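Local structure of putative hyaluronoglucosaminidase (Clostridium perfringens, 6PWI) at residues K109-N114 with V136-G141; W253-F258 with A280-L285; N396-K401 with A481-G486; K509-D514 with A569-N574. The protein probably cleaves N-acetylhexosaminide linkages as a family 84 glycoside hydrolase, this chain spanning an N-terminal alpha/beta domain, the catalytic barrel and a helical region. One frame throughout, in Å; residues are numbered along the deposited sequence. Where two conformers were deposited one is given.

In the fold
The four contacts follow one another along the chain; none nests in or crosses another. Contact 1 comes first and closes a loop holding strand 127-133, fastening helix 106-114 on the mixed sheet of the N-terminal domain. Contact 2, in the eight-stranded barrel and about 25 Å from contact 1 at nearest atoms, closes a 21-residue span, mostly helix, between strand 250-255 and the C-terminal part of helix 268-286. Contact 3 spans 79 residues and brings the loop after barrel strand 387-391 to the loop ahead of helix 496-507, about 13 Å from contact 2 at nearest atoms. Contact 4 closes an almost wholly helical excursion in the C-terminal helices.

Contact 1 (K109-N114 with V136-G141)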
# COMPACT_ATOMS: atom_id res chain seq x y z
N LYS A 109 -25.33 -21.35 12.57
CA LYS A 109 -26.69 -21.87 12.57
C LYS A 109 -27.64 -20.86 11.94
O LYS A 109 -28.45 -21.22 11.08
CB LYS A 109 -27.10 -22.19 14.01
CG LYS A 109 -28.36 -23.03 14.16
CD LYS A 109 -28.44 -23.72 15.50
CE LYS A 109 -29.55 -24.76 15.56
NZ LYS A 109 -30.87 -24.11 15.37
N TYR A 110 -27.53 -19.59 12.35
CA TYR A 110 -28.39 -18.54 11.83
C TYR A 110 -28.29 -18.47 10.31
O TYR A 110 -29.31 -18.31 9.64
CB TYR A 110 -28.12 -17.20 12.53
CG TYR A 110 -28.65 -16.00 11.78
CD1 TYR A 110 -29.95 -15.55 11.96
CD2 TYR A 110 -27.84 -15.31 10.88
CE1 TYR A 110 -30.44 -14.46 11.26
CE2 TYR A 110 -28.31 -14.22 10.17
CZ TYR A 110 -29.61 -13.80 10.36
OH TYR A 110 -30.05 -12.72 9.65
N PHE A 111 -27.08 -18.60 9.76
CA PHE A 111 -26.89 -18.50 8.31
C PHE A 111 -27.49 -19.72 7.62
O PHE A 111 -28.14 -19.59 6.59
CB PHE A 111 -25.43 -18.30 7.93
CG PHE A 111 -24.97 -16.87 7.94
CD1 PHE A 111 -25.02 -16.11 6.78
CD2 PHE A 111 -24.51 -16.28 9.10
CE1 PHE A 111 -24.60 -14.78 6.79
CE2 PHE A 111 -24.10 -14.95 9.11
CZ PHE A 111 -24.15 -14.21 7.96
N THR A 112 -27.25 -20.91 8.18
CA THR A 112 -27.80 -22.15 7.66
C THR A 112 -29.33 -22.12 7.68
O THR A 112 -29.97 -22.38 6.66
CB THR A 112 -27.24 -23.36 8.42
OG1 THR A 112 -25.84 -23.39 8.15
CG2 THR A 112 -27.89 -24.66 8.01
N ASP A 113 -29.90 -21.80 8.84
CA ASP A 113 -31.33 -21.91 9.09
C ASP A 113 -32.10 -20.90 8.24
O ASP A 113 -33.24 -21.16 7.86
CB ASP A 113 -31.68 -21.71 10.57
CG ASP A 113 -31.40 -22.91 11.46
OD1 ASP A 113 -31.00 -23.98 10.94
OD2 ASP A 113 -31.57 -22.75 12.69
N ASN A 114 -31.47 -19.75 7.96
CA ASN A 114 -32.12 -18.67 7.22
C ASN A 114 -31.76 -18.74 5.74
O ASN A 114 -32.28 -17.97 4.94
CB ASN A 114 -31.83 -17.30 7.84
CG ASN A 114 -32.66 -17.05 9.09
OD1 ASN A 114 -33.81 -16.64 8.99
ND2 ASN A 114 -32.08 -17.29 10.25
N VAL A 136 -30.90 -7.95 12.39
CA VAL A 136 -29.70 -8.77 12.42
C VAL A 136 -28.63 -8.20 11.49
O VAL A 136 -28.85 -8.08 10.28
CB VAL A 136 -29.99 -10.25 12.07
CG1 VAL A 136 -28.77 -11.13 12.34
CG2 VAL A 136 -31.21 -10.79 12.80
N ILE A 137 -27.47 -7.85 12.07
CA ILE A 137 -26.28 -7.58 11.28
C ILE A 137 -25.28 -8.70 11.55
O ILE A 137 -24.78 -8.83 12.67
CB ILE A 137 -25.70 -6.19 11.59
CG1 ILE A 137 -26.71 -5.08 11.28
CG2 ILE A 137 -24.39 -5.96 10.85
CD1 ILE A 137 -26.32 -3.72 11.83
N ALA A 138 -25.01 -9.51 10.52
CA ALA A 138 -24.24 -10.73 10.72
C ALA A 138 -23.00 -10.76 9.82
O ALA A 138 -23.00 -10.20 8.72
CB ALA A 138 -25.13 -11.94 10.50
N VAL A 139 -21.96 -11.44 10.31
CA VAL A 139 -20.76 -11.72 9.53
C VAL A 139 -20.42 -13.19 9.74
O VAL A 139 -20.31 -13.65 10.88
CB VAL A 139 -19.58 -10.82 9.94
CG1 VAL A 139 -18.29 -11.23 9.26
CG2 VAL A 139 -19.87 -9.35 9.71
N LEU A 140 -20.24 -13.92 8.64
CA LEU A 140 -19.74 -15.28 8.69
C LEU A 140 -18.48 -15.34 7.84
O LEU A 140 -18.53 -15.07 6.64
CB LEU A 140 -20.82 -16.23 8.17
CG LEU A 140 -20.57 -17.72 8.44
CD1 LEU A 140 -20.74 -18.03 9.91
CD2 LEU A 140 -21.50 -18.58 7.60
N GLY A 141 -17.35 -15.68 8.47
CA GLY A 141 -16.09 -15.82 7.75
C GLY A 141 -15.63 -17.28 7.73
O GLY A 141 -16.11 -18.08 8.52
O HOH W 1 -28.54 -10.64 8.97
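Tyr110 and Phe111, neighbours on helix 106-114, bring their rings against Val136, Ala138 and Leu140 of strand 136-141, so the helix covers one face of the mixed sheet in the N-terminal alpha/beta domain, which belongs to the family 20 domain 2 type. Helix and strand run nearly at right angles, with 102° between their directions and 9.7 Å between their axes. Strand alternation sorts the side chains: Val136, Ala138 and Leu140 start out toward the helix, while Ile137 and Val139 go to the other side of the sheet and meet Leu154 of helix 144-158. The close packing gathers round the buried Phe111. Leu140 CB stands over one face of its ring, 3.8 Å from the centroid and 18° off the normal, a CH-pi contact displaced toward the rim. Phe111 CE2 also meets Ala138 CB at 3.5 Å, and Val129 and Ser131 of strand 127-133 also touch Phe111. Tyr110 packs just as closely but is partly exposed: chi1 of 162° turns its ring from its own main-chain nitrogen to the start of the strand, where CZ meets Val136 CG1 obliquely at 3.4 Å. The outer side of the helix, with Lys109, Thr112 and Asp113, is exposed; there Lys109 NZ forms a salt bridge of 3.1 Å to Asp113 OD2, which uses its syn lone pair. No direct hydrogen bond joins helix and strand. Instead one water links them, 2.7 Å from Tyr110 OH and donating to Val136 O at 2.9 Å.

Contact 2 (W253-F258 with A280-L285); sequences WTIHPF and AKFEQL
Trp253 is the hub of this buried contact, its indole meeting Lys281, Phe282 and Leu285 of helix 268-286 in three different ways. Leu285 comes in at about a right angle and sits on one face: its CD2 stands over the centre of the six-membered ring, 3.6 Å from the centroid and 7° off the normal, a CH-pi contact, while CG lies above CD2 of the indole. Phe282 approaches edge to edge, with CE1 near the indole plane and 3.7 Å from Trp253 CZ3. The same rim of the phenyl ring takes Ile255 CG2, 3.8 Å from Phe282 CE1, and Phe282 also stacks with Phe293 of the next strand. Lys281 crosses the far end of the indole, its CG 3.7 Å from Trp253 CH2; its bent chain carries NZ on to the carbonyl oxygens of Trp225, Glu227 and Tyr220. A chi1 of -169° swings the indole away from its own N and out to the helix, and its NE1 bonds to Tyr229 OH. Beyond the strand, His256 ND1 bonds to Asp299 OD1, the predicted proton donor. Strand and helix run almost antiparallel, at 164°, as expected in a beta-alpha-beta unit of a (beta/alpha)8 barrel.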
# COMPACT_ATOMS: atom_id res chain seq x y z
N TRP A 253 8.54 -10.90 10.29
CA TRP A 253 9.95 -10.65 10.54
C TRP A 253 10.77 -11.40 9.49
O TRP A 253 10.32 -12.43 9.01
CB TRP A 253 10.33 -11.05 11.97
CG TRP A 253 11.69 -10.57 12.37
CD1 TRP A 253 12.04 -9.30 12.72
CD2 TRP A 253 12.90 -11.35 12.43
NE1 TRP A 253 13.38 -9.23 12.99
CE2 TRP A 253 13.93 -10.47 12.82
CE3 TRP A 253 13.20 -12.70 12.19
CZ2 TRP A 253 15.25 -10.91 12.98
CZ3 TRP A 253 14.50 -13.12 12.35
CH2 TRP A 253 15.51 -12.24 12.74
N THR A 254 11.95 -10.87 9.13
CA THR A 254 12.76 -11.47 8.08
C THR A 254 14.22 -11.59 8.51
O THR A 254 14.65 -10.90 9.43
CB THR A 254 12.69 -10.68 6.76
OG1 THR A 254 13.11 -9.33 6.99
CG2 THR A 254 11.31 -10.70 6.14
N ILE A 255 14.98 -12.44 7.80
CA ILE A 255 16.37 -12.73 8.13
C ILE A 255 17.18 -12.94 6.84
O ILE A 255 16.66 -13.47 5.87
CB ILE A 255 16.46 -13.94 9.08
CG1 ILE A 255 17.89 -14.19 9.57
CG2 ILE A 255 15.84 -15.19 8.47
CD1 ILE A 255 17.96 -15.06 10.80
N HIS A 256 18.45 -12.51 6.86
CA HIS A 256 19.42 -12.78 5.80
C HIS A 256 20.49 -13.74 6.31
O HIS A 256 21.55 -13.30 6.74
CB HIS A 256 20.13 -11.49 5.39
CG HIS A 256 19.26 -10.52 4.68
ND1 HIS A 256 19.31 -10.33 3.32
CD2 HIS A 256 18.30 -9.68 5.15
CE1 HIS A 256 18.43 -9.42 2.97
NE2 HIS A 256 17.79 -9.00 4.08
N PRO A 257 20.27 -15.08 6.31
CA PRO A 257 21.27 -16.00 6.83
C PRO A 257 22.33 -16.57 5.88
O PRO A 257 23.05 -17.49 6.26
CB PRO A 257 20.38 -17.15 7.31
CG PRO A 257 19.27 -17.19 6.28
CD PRO A 257 19.03 -15.75 5.91
N PHE A 258 22.45 -16.03 4.67
CA PHE A 258 23.33 -16.65 3.69
C PHE A 258 24.44 -15.69 3.26
O PHE A 258 24.98 -15.82 2.17
CB PHE A 258 22.57 -17.15 2.47
CG PHE A 258 21.43 -18.10 2.76
CD1 PHE A 258 21.68 -19.40 3.19
CD2 PHE A 258 20.11 -17.70 2.58
CE1 PHE A 258 20.63 -20.27 3.45
CE2 PHE A 258 19.07 -18.57 2.84
CZ PHE A 258 19.33 -19.86 3.28
N ALA A 280 16.74 -20.31 17.56
CA ALA A 280 16.70 -19.54 18.79
C ALA A 280 16.18 -18.13 18.47
O ALA A 280 15.27 -17.63 19.14
CB ALA A 280 18.05 -19.51 19.46
N LYS A 281 16.75 -17.53 17.42
CA LYS A 281 16.38 -16.19 17.02
C LYS A 281 14.89 -16.14 16.66
O LYS A 281 14.21 -15.19 17.03
CB LYS A 281 17.24 -15.69 15.86
CG LYS A 281 17.00 -14.24 15.46
CD LYS A 281 16.98 -13.28 16.63
CE LYS A 281 17.65 -11.96 16.32
NZ LYS A 281 18.98 -12.17 15.70
N PHE A 282 14.41 -17.17 15.95
CA PHE A 282 13.01 -17.22 15.56
C PHE A 282 12.14 -17.32 16.81
O PHE A 282 11.09 -16.69 16.88
CB PHE A 282 12.74 -18.36 14.57
CG PHE A 282 13.01 -18.07 13.12
CD1 PHE A 282 13.64 -16.89 12.72
CD2 PHE A 282 12.67 -18.98 12.13
CE1 PHE A 282 13.89 -16.64 11.38
CE2 PHE A 282 12.93 -18.73 10.79
CZ PHE A 282 13.54 -17.56 10.42
N GLU A 283 12.62 -18.10 17.80
CA GLU A 283 11.92 -18.28 19.07
C GLU A 283 11.80 -16.93 19.79
O GLU A 283 10.76 -16.65 20.38
CB GLU A 283 12.62 -19.31 19.96
CG GLU A 283 12.52 -20.74 19.47
CD GLU A 283 11.14 -21.37 19.57
OE1 GLU A 283 10.20 -20.68 20.01
OE2 GLU A 283 11.02 -22.56 19.20
N GLN A 284 12.86 -16.11 19.71
CA GLN A 284 12.86 -14.81 20.37
C GLN A 284 11.76 -13.93 19.77
O GLN A 284 10.99 -13.31 20.52
CB GLN A 284 14.24 -14.13 20.31
CG GLN A 284 14.33 -12.89 21.20
CD GLN A 284 15.49 -11.97 20.92
OE1 GLN A 284 16.04 -11.91 19.82
NE2 GLN A 284 15.87 -11.20 21.93
N LEU A 285 11.66 -13.89 18.44
CA LEU A 285 10.61 -13.11 17.79
C LEU A 285 9.26 -13.73 18.10
O LEU A 285 8.30 -13.00 18.35
CB LEU A 285 10.86 -13.02 16.28
CG LEU A 285 11.80 -11.91 15.79
CD1 LEU A 285 11.46 -10.56 16.40
CD2 LEU A 285 13.25 -12.26 16.03

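Contact 3 (N396-K401 with A481-G486). With EDO (1,2-ethanediol), chain D.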
# COMPACT_ATOMS: atom_id res chain seq x y z
N ASN A 396 11.38 5.23 -3.89
CA ASN A 396 11.97 6.39 -4.55
C ASN A 396 13.48 6.45 -4.29
O ASN A 396 14.09 7.50 -4.45
CB ASN A 396 11.25 7.69 -4.17
CG ASN A 396 11.35 8.04 -2.70
OD1 ASN A 396 11.81 7.25 -1.89
ND2 ASN A 396 10.90 9.23 -2.34
N ASP A 397 14.09 5.32 -3.91
CA ASP A 397 15.54 5.29 -3.76
C ASP A 397 16.17 5.41 -5.15
O ASP A 397 17.35 5.75 -5.28
CB ASP A 397 16.00 4.09 -2.93
CG ASP A 397 15.70 2.75 -3.57
OD1 ASP A 397 15.33 2.74 -4.77
OD2 ASP A 397 15.83 1.72 -2.85
N ILE A 398 15.36 5.15 -6.17
CA ILE A 398 15.75 5.26 -7.57
C ILE A 398 15.85 6.73 -7.96
O ILE A 398 16.46 7.05 -8.98
CB ILE A 398 14.78 4.48 -8.48
CG1 ILE A 398 13.36 5.06 -8.45
CG2 ILE A 398 14.78 2.99 -8.14
CD1 ILE A 398 12.48 4.56 -9.56
N ASN A 399 15.24 7.62 -7.16
CA ASN A 399 15.25 9.06 -7.41
C ASN A 399 14.66 9.80 -6.21
O ASN A 399 13.45 10.04 -6.15
CB ASN A 399 14.50 9.45 -8.68
CG ASN A 399 14.75 10.89 -9.09
OD1 ASN A 399 15.31 11.68 -8.32
ND2 ASN A 399 14.35 11.25 -10.31
N ASN A 400 15.54 10.21 -5.29
CA ASN A 400 15.10 10.72 -4.00
C ASN A 400 14.47 12.11 -4.13
O ASN A 400 13.87 12.60 -3.17
CB ASN A 400 16.22 10.68 -2.97
CG ASN A 400 16.34 9.31 -2.35
OD1 ASN A 400 17.26 8.57 -2.68
ND2 ASN A 400 15.38 8.94 -1.51
N LYS A 401 14.59 12.71 -5.32
CA LYS A 401 14.03 14.02 -5.59
C LYS A 401 12.52 13.91 -5.75
O LYS A 401 11.82 14.93 -5.74
CB LYS A 401 14.69 14.64 -6.83
CG LYS A 401 16.16 15.00 -6.67
CD LYS A 401 16.71 15.82 -7.82
CE LYS A 401 17.60 15.02 -8.74
NZ LYS A 401 16.83 14.07 -9.57
N ALA A 481 11.19 9.32 -13.48
CA ALA A 481 12.21 9.60 -14.49
C ALA A 481 12.79 11.00 -14.30
O ALA A 481 12.08 11.92 -13.88
CB ALA A 481 11.61 9.44 -15.86
N PRO A 482 14.09 11.24 -14.60
CA PRO A 482 15.02 10.19 -15.02
C PRO A 482 15.56 9.31 -13.89
O PRO A 482 15.71 9.76 -12.76
CB PRO A 482 16.17 10.99 -15.66
CG PRO A 482 16.17 12.30 -14.91
CD PRO A 482 14.72 12.58 -14.58
N ASN A 483 15.84 8.04 -14.22
CA ASN A 483 16.39 7.07 -13.29
C ASN A 483 17.09 5.98 -14.10
O ASN A 483 16.77 5.79 -15.28
CB ASN A 483 15.33 6.50 -12.35
CG ASN A 483 14.19 5.84 -13.08
OD1 ASN A 483 14.32 4.72 -13.58
ND2 ASN A 483 13.05 6.51 -13.15
N TRP A 484 18.02 5.26 -13.46
CA TRP A 484 18.91 4.34 -14.14
C TRP A 484 18.18 3.09 -14.64
O TRP A 484 18.64 2.45 -15.58
CB TRP A 484 20.15 4.03 -13.28
CG TRP A 484 21.19 5.11 -13.33
CD1 TRP A 484 22.10 5.33 -14.33
CD2 TRP A 484 21.42 6.14 -12.35
NE1 TRP A 484 22.88 6.41 -14.04
CE2 TRP A 484 22.48 6.93 -12.83
CE3 TRP A 484 20.84 6.46 -11.12
CZ2 TRP A 484 22.97 8.02 -12.11
CZ3 TRP A 484 21.32 7.54 -10.42
CH2 TRP A 484 22.37 8.31 -10.91
N HIS A 485 17.03 2.77 -14.04
CA HIS A 485 16.24 1.63 -14.48
C HIS A 485 15.36 1.98 -15.68
O HIS A 485 15.04 1.12 -16.48
CB HIS A 485 15.45 1.01 -13.32
CG HIS A 485 16.32 0.54 -12.20
ND1 HIS A 485 17.23 -0.49 -12.35
CD2 HIS A 485 16.43 0.98 -10.93
CE1 HIS A 485 17.87 -0.67 -11.21
NE2 HIS A 485 17.39 0.22 -10.32
N GLY A 486 14.95 3.25 -15.79
CA GLY A 486 14.21 3.70 -16.96
C GLY A 486 12.69 3.61 -16.77
O GLY A 486 11.95 3.49 -17.74
C1 EDO D . 14.50 -0.74 -5.25
O1 EDO D . 14.86 -0.61 -3.89
C2 EDO D . 15.66 -0.82 -6.16
O2 EDO D . 16.41 0.38 -6.22
O HOH W 2 17.14 9.27 -10.42
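Ile398 and Asn399 bring the loop that follows barrel strand 387-391 against Asn483, His485 and the Pro482 backbone, without regular structure on either side. The first segment begins with a type I beta turn, closed by the bond from Asn399 N to Asn396 O. Asp397, at its second position, binds 1,2-ethanediol, probably from the crystallisation liquor: O1 reaches OD2 at 2.7 Å and O2 reaches OD1 at 3.0 Å; OD2 also takes the backbone N of Tyr187. Ile398 comes next and splits its branches. CG2 meets the imidazole edge in its plane, 3.8 Å from His485 CD2, and CD1 lies alongside the Asn483 amide, 4.1 Å from its CG. Asn399 turns its amide toward the second segment, and ND2 donates to Pro480 O. Its OD1 is gripped from opposite faces by Lys401 N, in an Asx turn, and by Lys401 NZ at 3.1 Å. Ile398 O and Pro482 O, both acceptors, are bridged by one water, which donates to them at 2.7 Å and 2.8 Å. What plainly joins the segments is this water bridge and the apolar contacts of Ile398, so the link probably depends on solvent.

Contact 4 (K509-D514 with A569-N574)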
# COMPACT_ATOMS: atom_id res chain seq x y z
N LYS A 509 1.90 32.07 -32.86
CA LYS A 509 1.57 33.47 -33.01
C LYS A 509 0.06 33.65 -33.12
O LYS A 509 -0.43 34.22 -34.09
CB LYS A 509 2.29 34.07 -34.23
CG LYS A 509 3.76 33.71 -34.38
CD LYS A 509 4.70 34.63 -33.63
CE LYS A 509 6.16 34.43 -34.01
NZ LYS A 509 6.65 33.09 -33.62
N GLU A 510 -0.67 33.12 -32.13
CA GLU A 510 -2.10 33.35 -32.01
C GLU A 510 -2.34 34.09 -30.70
O GLU A 510 -1.44 34.22 -29.89
CB GLU A 510 -2.87 32.03 -32.04
CG GLU A 510 -2.62 31.22 -33.30
CD GLU A 510 -3.30 29.86 -33.31
OE1 GLU A 510 -4.07 29.56 -32.38
OE2 GLU A 510 -3.06 29.09 -34.27
N SER A 511 -3.57 34.58 -30.51
CA SER A 511 -3.91 35.27 -29.28
C SER A 511 -3.89 34.28 -28.11
O SER A 511 -4.33 33.14 -28.25
CB SER A 511 -5.25 35.95 -29.41
OG SER A 511 -5.42 36.89 -28.36
N VAL A 512 -3.37 34.72 -26.96
CA VAL A 512 -3.36 33.89 -25.76
C VAL A 512 -4.23 34.54 -24.68
O VAL A 512 -4.28 34.03 -23.56
CB VAL A 512 -1.94 33.61 -25.25
CG1 VAL A 512 -1.03 33.03 -26.33
CG2 VAL A 512 -1.29 34.82 -24.61
N LEU A 513 -4.91 35.64 -25.00
CA LEU A 513 -5.64 36.40 -24.00
C LEU A 513 -6.73 35.55 -23.34
O LEU A 513 -6.87 35.54 -22.12
CB LEU A 513 -6.22 37.67 -24.64
CG LEU A 513 -5.22 38.76 -25.02
CD1 LEU A 513 -5.94 40.05 -25.39
CD2 LEU A 513 -4.21 39.02 -23.91
N ASP A 514 -7.50 34.81 -24.15
CA ASP A 514 -8.63 34.07 -23.63
C ASP A 514 -8.19 32.77 -22.97
O ASP A 514 -8.69 32.38 -21.92
CB ASP A 514 -9.66 33.81 -24.73
CG ASP A 514 -10.57 35.01 -24.92
OD1 ASP A 514 -11.33 35.33 -23.96
OD2 ASP A 514 -10.48 35.63 -26.00
N ALA A 569 0.99 40.33 -20.87
CA ALA A 569 1.40 41.73 -20.89
C ALA A 569 2.06 42.06 -22.23
O ALA A 569 1.86 43.15 -22.77
CB ALA A 569 2.32 42.02 -19.73
N PHE A 570 2.83 41.11 -22.76
CA PHE A 570 3.54 41.31 -24.01
C PHE A 570 2.56 41.45 -25.17
O PHE A 570 2.78 42.26 -26.07
CB PHE A 570 4.51 40.16 -24.28
CG PHE A 570 5.40 40.40 -25.47
CD1 PHE A 570 6.65 40.99 -25.32
CD2 PHE A 570 4.98 40.05 -26.75
CE1 PHE A 570 7.47 41.21 -26.42
CE2 PHE A 570 5.80 40.27 -27.84
CZ PHE A 570 7.04 40.85 -27.68
N GLU A 571 1.49 40.66 -25.17
CA GLU A 571 0.55 40.72 -26.27
C GLU A 571 -0.18 42.07 -26.23
O GLU A 571 -0.37 42.70 -27.27
CB GLU A 571 -0.39 39.52 -26.24
CG GLU A 571 -1.29 39.42 -27.46
CD GLU A 571 -2.22 38.22 -27.47
OE1 GLU A 571 -1.74 37.08 -27.26
OE2 GLU A 571 -3.44 38.43 -27.68
N LYS A 572 -0.52 42.51 -25.02
CA LYS A 572 -1.26 43.74 -24.78
C LYS A 572 -0.37 44.95 -25.03
O LYS A 572 -0.87 46.07 -25.12
CB LYS A 572 -1.77 43.77 -23.34
CG LYS A 572 -2.91 42.82 -23.02
CD LYS A 572 -3.24 42.82 -21.55
CE LYS A 572 -4.65 42.40 -21.24
NZ LYS A 572 -4.87 42.32 -19.78
N GLY A 573 0.94 44.73 -25.09
CA GLY A 573 1.89 45.79 -25.42
C GLY A 573 2.42 46.54 -24.20
O GLY A 573 3.02 47.60 -24.35
N ASN A 574 2.22 45.99 -22.99
CA ASN A 574 2.78 46.58 -21.78
C ASN A 574 4.14 45.95 -21.50
O ASN A 574 4.25 45.02 -20.70
CB ASN A 574 1.82 46.52 -20.59
CG ASN A 574 0.39 46.84 -20.96
OD1 ASN A 574 0.14 47.67 -21.83
ND2 ASN A 574 -0.57 46.18 -20.32
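Glu571 stands in the last turn of helix 540-572, within the Schellman motif that ends it, and its carboxylate grips Ser511 and Val512 where the chain is about to enter helix 513-536. OE2 accepts from Ser511 OG at 2.6 Å, and OE1 accepts from the backbone Val512 N at 2.9 Å with an N-H...O angle of 158°; each oxygen uses its syn lone pair, the side that faces its fellow. An extended chain makes this reach possible: chi1 of -173° sets CG trans to the main-chain nitrogen, and the side chain runs straight on until the carboxylate. The two bonds fix the rotation of the carboxylate. The start of a helix so close by would probably favour its negative form. Apolar atoms flank the polar pair: Val512 CG2 lies 3.5 Å from Glu571 OE1, and Leu513 lies against OE2, while its CD2 touches Lys572 CG at 4.1 Å. Past Lys572, Gly573 takes a positive phi (91°), and two bonds make the motif, Asn574 N to Ala569 O and a weak one from Gly573 N to Phe570 O. The contact is at the surface of the C-terminal helices, far from the barrel. On its inner side Val512 packs on Phe502 and Leu506 of helix 496-507, whose Arg505 donates to Ser511 O and whose Arg504 pairs with Glu510, so three successive helices meet here.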